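Side-chain contacts in esterase (Staphylococcus aureus subsp. aureus USA300_TCH1516, PDB 3D7R), which is a putative esterase with an alpha/beta hydrolase fold, whose substrate and activity are not established: residues Gln151-Tyr154 with Asp155-Val158; Leu179-Val182 with Gln183-Asp187; His115-Leu118 with Leu119-Thr123. One frame throughout, in Å; residues are numbered along the deposited sequence.

Contact 1: residues Gln151-Tyr154 with Asp155-Val158; sequences QRVY and DQLV. With NA (sodium ion), chain E.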
# COMPACT_ATOMS: atom_id res chain seq x y z
N GLN A 151 13.12 -2.37 -4.28
CA GLN A 151 14.48 -2.53 -3.75
C GLN A 151 15.40 -1.39 -4.20
O GLN A 151 16.13 -0.82 -3.38
CB GLN A 151 15.08 -3.88 -4.20
CG GLN A 151 16.43 -4.22 -3.52
CD GLN A 151 16.26 -4.48 -2.02
OE1 GLN A 151 15.45 -5.32 -1.60
NE2 GLN A 151 17.04 -3.76 -1.19
N ARG A 152 15.38 -1.07 -5.49
CA ARG A 152 16.26 -0.04 -6.02
C ARG A 152 15.97 1.32 -5.39
O ARG A 152 16.91 2.02 -5.01
CB ARG A 152 16.17 0.06 -7.55
CG ARG A 152 16.80 -1.16 -8.28
CD ARG A 152 16.68 -1.05 -9.82
NE ARG A 152 16.03 -2.24 -10.40
CZ ARG A 152 14.89 -2.23 -11.09
NH1 ARG A 152 14.24 -1.09 -11.36
NH2 ARG A 152 14.40 -3.38 -11.55
N VAL A 153 14.69 1.71 -5.28
CA VAL A 153 14.38 3.01 -4.66
C VAL A 153 14.69 2.99 -3.16
O VAL A 153 15.22 3.96 -2.63
CB VAL A 153 12.95 3.56 -4.98
CG1 VAL A 153 11.86 2.69 -4.40
CG2 VAL A 153 12.79 5.04 -4.51
N TYR A 154 14.39 1.88 -2.50
CA TYR A 154 14.74 1.75 -1.08
C TYR A 154 16.24 1.93 -0.85
O TYR A 154 16.66 2.66 0.02
CB TYR A 154 14.26 0.42 -0.50
CG TYR A 154 14.62 0.22 0.98
CD1 TYR A 154 13.90 0.86 1.98
CD2 TYR A 154 15.67 -0.63 1.35
CE1 TYR A 154 14.22 0.69 3.33
CE2 TYR A 154 16.01 -0.82 2.72
CZ TYR A 154 15.28 -0.15 3.69
OH TYR A 154 15.59 -0.34 5.03
N ASP A 155 17.04 1.26 -1.66
CA ASP A 155 18.50 1.38 -1.59
C ASP A 155 18.96 2.82 -1.79
O ASP A 155 19.82 3.31 -1.05
CB ASP A 155 19.16 0.44 -2.59
CG ASP A 155 19.01 -1.04 -2.18
OD1 ASP A 155 18.62 -1.29 -1.03
OD2 ASP A 155 19.27 -1.93 -3.00
N GLN A 156 18.39 3.49 -2.80
CA GLN A 156 18.62 4.93 -3.04
C GLN A 156 18.41 5.76 -1.77
O GLN A 156 19.31 6.49 -1.37
CB GLN A 156 17.72 5.44 -4.18
CG GLN A 156 17.94 6.92 -4.53
CD GLN A 156 16.96 7.45 -5.58
OE1 GLN A 156 15.75 7.12 -5.59
NE2 GLN A 156 17.46 8.31 -6.47
N LEU A 157 17.23 5.66 -1.16
CA LEU A 157 16.89 6.40 0.07
C LEU A 157 17.81 6.09 1.27
O LEU A 157 18.30 7.00 1.95
CB LEU A 157 15.42 6.13 0.44
CG LEU A 157 14.37 6.52 -0.62
CD1 LEU A 157 12.93 6.28 -0.09
CD2 LEU A 157 14.54 7.97 -1.07
N VAL A 158 18.09 4.81 1.50
CA VAL A 158 19.01 4.41 2.57
C VAL A 158 20.41 5.06 2.37
O VAL A 158 21.06 5.46 3.34
CB VAL A 158 19.12 2.87 2.66
CG1 VAL A 158 20.34 2.44 3.52
CG2 VAL A 158 17.84 2.29 3.23
NA NA E . 14.45 8.87 -6.37
O HOH W 1 16.03 9.79 -8.59
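On helix 143-161 of the alpha/beta hydrolase fold, Gln-151 and Asp-155 join side chains one turn apart, while the turn also carries a sodium ligand and a ring packed against the interior. Gln-151 starts with CG anti to its own backbone N (chi1 -171°) and then bends about CB-CG, which swings its amide along the helix to Asp-155. NE2 of Gln-151 donates to OD1 of Asp-155 at 2.9 Å, approaching on the syn side but 31° out of the carboxylate plane. A second, weak bond from NE2 of Gln-151 goes to OD2 of Asp-155 at 3.4 Å, so the amide addresses both oxygens unequally.

Next to this pair, the ring of Tyr-154 receives CG2 of Val-158 over one face, a CH-pi contact 3.8 Å from the ring centroid and 21° off its normal, with the methyl displaced toward the rim. The phenol OH of Tyr-154 is satisfied farther off, by the carbonyl of Pro-191. Val-153 and Leu-157 face the sheet, both reaching Leu-100 and Val-131.

Gln-156 extends its chain in another direction. OE1 of Gln-156 binds the sodium ion at 2.3 Å, with CG2 of Val-153 lying 3.8 Å from that oxygen. Water 1 stands 2.9 Å from the sodium and also accepts a bond from NE2 of Gln-156 at 3.0 Å, so metal and water together engage both ends of one amide.

The chemistry therefore divides around the helix: apolar groups fill the inner side, whereas Gln-151 pairs with Asp-155, and Gln-156 with the sodium ion and water. The sodium on OE1 and the water accepting from NE2 should together fix the flip of the Gln-156 amide, and the sodium would be expected to polarise its carbonyl.

Contact 2: residues Leu179-Val182 with Gln183-Asp187; sequences LSFV and QSLLD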
# COMPACT_ATOMS: atom_id res chain seq x y z
N LEU A 179 4.71 -4.76 3.33
CA LEU A 179 5.07 -5.82 4.30
C LEU A 179 5.97 -6.89 3.66
O LEU A 179 7.00 -7.27 4.23
CB LEU A 179 3.82 -6.45 4.95
CG LEU A 179 4.07 -7.67 5.86
CD1 LEU A 179 4.99 -7.35 7.04
CD2 LEU A 179 2.78 -8.28 6.38
N SER A 180 5.56 -7.41 2.51
CA SER A 180 6.35 -8.42 1.80
C SER A 180 7.79 -7.91 1.49
O SER A 180 8.77 -8.67 1.61
CB SER A 180 5.63 -8.83 0.51
OG SER A 180 6.46 -9.65 -0.28
N PHE A 181 7.91 -6.65 1.11
CA PHE A 181 9.22 -6.07 0.84
C PHE A 181 10.10 -5.98 2.10
O PHE A 181 11.28 -6.30 2.08
CB PHE A 181 9.10 -4.70 0.13
CG PHE A 181 10.42 -3.96 0.01
CD1 PHE A 181 11.41 -4.43 -0.84
CD2 PHE A 181 10.67 -2.82 0.78
CE1 PHE A 181 12.65 -3.77 -0.93
CE2 PHE A 181 11.91 -2.15 0.69
CZ PHE A 181 12.88 -2.62 -0.16
N VAL A 182 9.52 -5.56 3.22
CA VAL A 182 10.29 -5.49 4.48
C VAL A 182 10.67 -6.91 4.94
O VAL A 182 11.76 -7.12 5.49
CB VAL A 182 9.51 -4.69 5.56
CG1 VAL A 182 10.20 -4.80 6.93
CG2 VAL A 182 9.37 -3.21 5.10
N GLN A 183 9.79 -7.87 4.70
CA GLN A 183 10.07 -9.28 4.99
C GLN A 183 11.24 -9.79 4.13
O GLN A 183 12.09 -10.55 4.61
CB GLN A 183 8.82 -10.13 4.76
CG GLN A 183 7.75 -9.97 5.84
CD GLN A 183 6.41 -10.64 5.48
OE1 GLN A 183 6.09 -10.81 4.31
NE2 GLN A 183 5.63 -11.00 6.50
N SER A 184 11.28 -9.35 2.87
CA SER A 184 12.43 -9.62 2.00
C SER A 184 13.74 -9.05 2.55
O SER A 184 14.77 -9.75 2.60
CB SER A 184 12.16 -9.10 0.60
OG SER A 184 13.29 -9.32 -0.24
N LEU A 185 13.71 -7.80 2.99
CA LEU A 185 14.87 -7.17 3.62
C LEU A 185 15.34 -8.00 4.83
O LEU A 185 16.54 -8.28 4.98
CB LEU A 185 14.54 -5.75 4.08
CG LEU A 185 14.17 -4.70 3.02
CD1 LEU A 185 13.71 -3.41 3.69
CD2 LEU A 185 15.33 -4.42 2.09
N LEU A 186 14.39 -8.36 5.69
CA LEU A 186 14.64 -9.17 6.88
C LEU A 186 15.25 -10.56 6.55
O LEU A 186 16.24 -10.98 7.16
CB LEU A 186 13.33 -9.31 7.67
CG LEU A 186 13.29 -10.16 8.93
CD1 LEU A 186 14.35 -9.68 9.92
CD2 LEU A 186 11.89 -10.09 9.54
N ASP A 187 14.64 -11.28 5.60
CA ASP A 187 15.14 -12.59 5.15
C ASP A 187 16.54 -12.47 4.52
O ASP A 187 17.34 -13.42 4.56
CB ASP A 187 14.18 -13.20 4.12
CG ASP A 187 12.79 -13.57 4.73
OD1 ASP A 187 12.67 -13.68 5.97
OD2 ASP A 187 11.83 -13.73 3.95
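Leu-179 and Gln-183 meet one turn apart on helix 173-187, the crossover helix between parallel strands 166-171 and 195-199. The amide end of Gln-183 lies obliquely against the branched end of Leu-179, with NE2 of Gln-183 3.7 Å from CG of Leu-179. Although this neighbour is apolar, NE2 is not left without acceptors: it bonds to the carbonyl oxygens of Thr-252 and Pro-248 in a loop. Gln-183 reaches them with an extended chain whose CG is anti to the carbonyl carbon (chi1 -74°).

Ser-180 is also satisfied from outside its segment, its OG bonded to the carbonyl O of Arg-245. Backbone groups are used in the regular helical way. N of Gln-183 donates to O of Leu-179 at 2.9 Å, and N of Leu-186 to O of Val-182, also at 2.9 Å.

On another side of the helix, Leu-185 covers a face of the Phe-181 ring. Its CG stands 4.2 Å from the centroid, 19° off the normal, and its CD1 comes to 3.7 Å from CE2 of Phe-181. Leu-179 and Val-182 pack on Leu-196 of strand 195-199.

Two loop carbonyls on one amide nitrogen imply that Gln-183 ties the helix to the loop through hydrogen bonds, and that its amide is held with nitrogen toward them.

Contact 3: residues His115-Leu118 with Leu119-Thr123; sequences HWRL and LDKIT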
# COMPACT_ATOMS: atom_id res chain seq x y z
N HIS A 115 -4.81 9.44 -4.08
CA HIS A 115 -3.49 9.07 -3.54
C HIS A 115 -2.59 10.30 -3.52
O HIS A 115 -1.87 10.52 -2.57
CB HIS A 115 -2.81 7.97 -4.37
CG HIS A 115 -3.27 6.57 -4.06
ND1 HIS A 115 -3.74 5.71 -5.03
CD2 HIS A 115 -3.29 5.88 -2.90
CE1 HIS A 115 -4.06 4.55 -4.47
NE2 HIS A 115 -3.79 4.63 -3.18
N TRP A 116 -2.63 11.09 -4.59
CA TRP A 116 -1.84 12.32 -4.63
C TRP A 116 -2.19 13.19 -3.44
O TRP A 116 -1.32 13.71 -2.73
CB TRP A 116 -2.09 13.05 -5.95
CG TRP A 116 -1.24 12.46 -7.04
CD1 TRP A 116 -1.47 11.31 -7.74
CD2 TRP A 116 0.01 12.97 -7.49
NE1 TRP A 116 -0.45 11.09 -8.63
CE2 TRP A 116 0.48 12.09 -8.49
CE3 TRP A 116 0.77 14.09 -7.17
CZ2 TRP A 116 1.68 12.31 -9.17
CZ3 TRP A 116 1.98 14.29 -7.82
CH2 TRP A 116 2.42 13.40 -8.81
N ARG A 117 -3.49 13.31 -3.20
CA ARG A 117 -3.99 14.17 -2.14
C ARG A 117 -3.61 13.64 -0.74
O ARG A 117 -3.19 14.41 0.12
CB ARG A 117 -5.49 14.34 -2.31
CG ARG A 117 -6.11 15.27 -1.34
CD ARG A 117 -7.50 15.59 -1.82
NE ARG A 117 -8.11 16.45 -0.83
CZ ARG A 117 -9.41 16.68 -0.73
NH1 ARG A 117 -10.26 16.08 -1.58
NH2 ARG A 117 -9.84 17.49 0.23
N LEU A 118 -3.74 12.33 -0.54
CA LEU A 118 -3.36 11.70 0.72
C LEU A 118 -1.87 11.91 1.03
O LEU A 118 -1.51 12.24 2.15
CB LEU A 118 -3.67 10.19 0.69
CG LEU A 118 -3.18 9.32 1.86
CD1 LEU A 118 -3.72 9.82 3.23
CD2 LEU A 118 -3.53 7.82 1.66
N LEU A 119 -1.02 11.67 0.03
CA LEU A 119 0.43 11.82 0.20
C LEU A 119 0.83 13.26 0.53
O LEU A 119 1.70 13.50 1.37
CB LEU A 119 1.15 11.28 -1.04
CG LEU A 119 1.48 9.77 -0.95
CD1 LEU A 119 0.27 8.90 -0.65
CD2 LEU A 119 2.14 9.32 -2.23
N ASP A 120 0.20 14.21 -0.15
CA ASP A 120 0.39 15.62 0.17
C ASP A 120 0.10 15.89 1.65
O ASP A 120 0.95 16.44 2.35
CB ASP A 120 -0.49 16.49 -0.73
CG ASP A 120 -0.12 17.95 -0.67
OD1 ASP A 120 1.09 18.26 -0.67
OD2 ASP A 120 -1.02 18.79 -0.64
N LYS A 121 -1.07 15.44 2.13
CA LYS A 121 -1.44 15.59 3.54
C LYS A 121 -0.46 14.94 4.50
O LYS A 121 -0.12 15.54 5.52
CB LYS A 121 -2.85 15.04 3.84
CG LYS A 121 -3.97 15.69 3.02
CD LYS A 121 -5.16 16.03 3.91
CE LYS A 121 -6.39 16.38 3.08
NZ LYS A 121 -6.24 17.55 2.17
N ILE A 122 -0.02 13.72 4.19
CA ILE A 122 0.93 13.02 5.06
C ILE A 122 2.26 13.78 5.13
O ILE A 122 2.89 13.88 6.20
CB ILE A 122 1.18 11.55 4.59
CG1 ILE A 122 -0.07 10.68 4.84
CG2 ILE A 122 2.39 10.93 5.31
CD1 ILE A 122 -0.06 9.38 4.04
N THR A 123 2.71 14.29 3.97
CA THR A 123 3.92 15.10 3.92
C THR A 123 3.81 16.29 4.87
O THR A 123 4.69 16.53 5.69
CB THR A 123 4.20 15.64 2.48
OG1 THR A 123 4.25 14.54 1.56
CG2 THR A 123 5.53 16.45 2.42
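Leu-118 and Ile-122 form the close-packed side of helix 113-126, which crosses over between parallel strands 98-102 and 129-133 of the alpha/beta hydrolase fold. Their ends meet methyl to methyl, CD1 of Leu-118 lying 3.8 Å from CD1 of Ile-122. Tyr-101 touches Leu-118 from the sheet, and Ile-99 touches Ile-122. Leu-119 extends the apolar surface toward Val-130 and Leu-132, with its CD1 folded back to 3.3 Å from the carbonyl O of His-115.

The partly exposed side is looser and charged, though helix 305-318 borders it at Lys-121 through His-308 and Ile-311. Arg-117 and Lys-121 run side by side in the same direction, and NZ of Lys-121 comes to the guanidinium edge, 3.7 Å from NE of Arg-117. These like charges would be expected to disfavour each other. The bends in the Lys-121 chain (chi2 -135°, chi4 -60°) bring its ammonium alongside the extended arginine. Asp-120, in contrast, is buried, with its two carboxylate oxygens taken by the backbone N atoms of Ala-74 and Lys-73.

One turn further along, O of Leu-119 accepts two bonds from Thr-123, from N at 2.9 Å and from OG1 at 2.8 Å, which arrive from opposite faces of the carbonyl plane.

In the fold
Contacts 1 and 2 belong to adjoining helices and touch, their centres 13 Å apart: the rings of Tyr-154 and Phe-181 meet edge-to-face, and CE2 of Tyr-154 reaches CD1 of Leu-185 at 3.6 Å. Contact 3 stands apart, its nearest atoms about 11 Å from contact 1 and about 14 Å from contact 2. The sodium ion held by Gln-156 of contact 1 lies about 13 Å from the side chains of Phe-181 and Leu-119. His-115 of contact 3 bonds through NE2 to Asp-171, just before the helix of contact 2. In alpha/beta hydrolases this strand-to-helix turn generally carries the nucleophile; here Gly-172 holds that place, so the turn cannot be called an active site on this evidence.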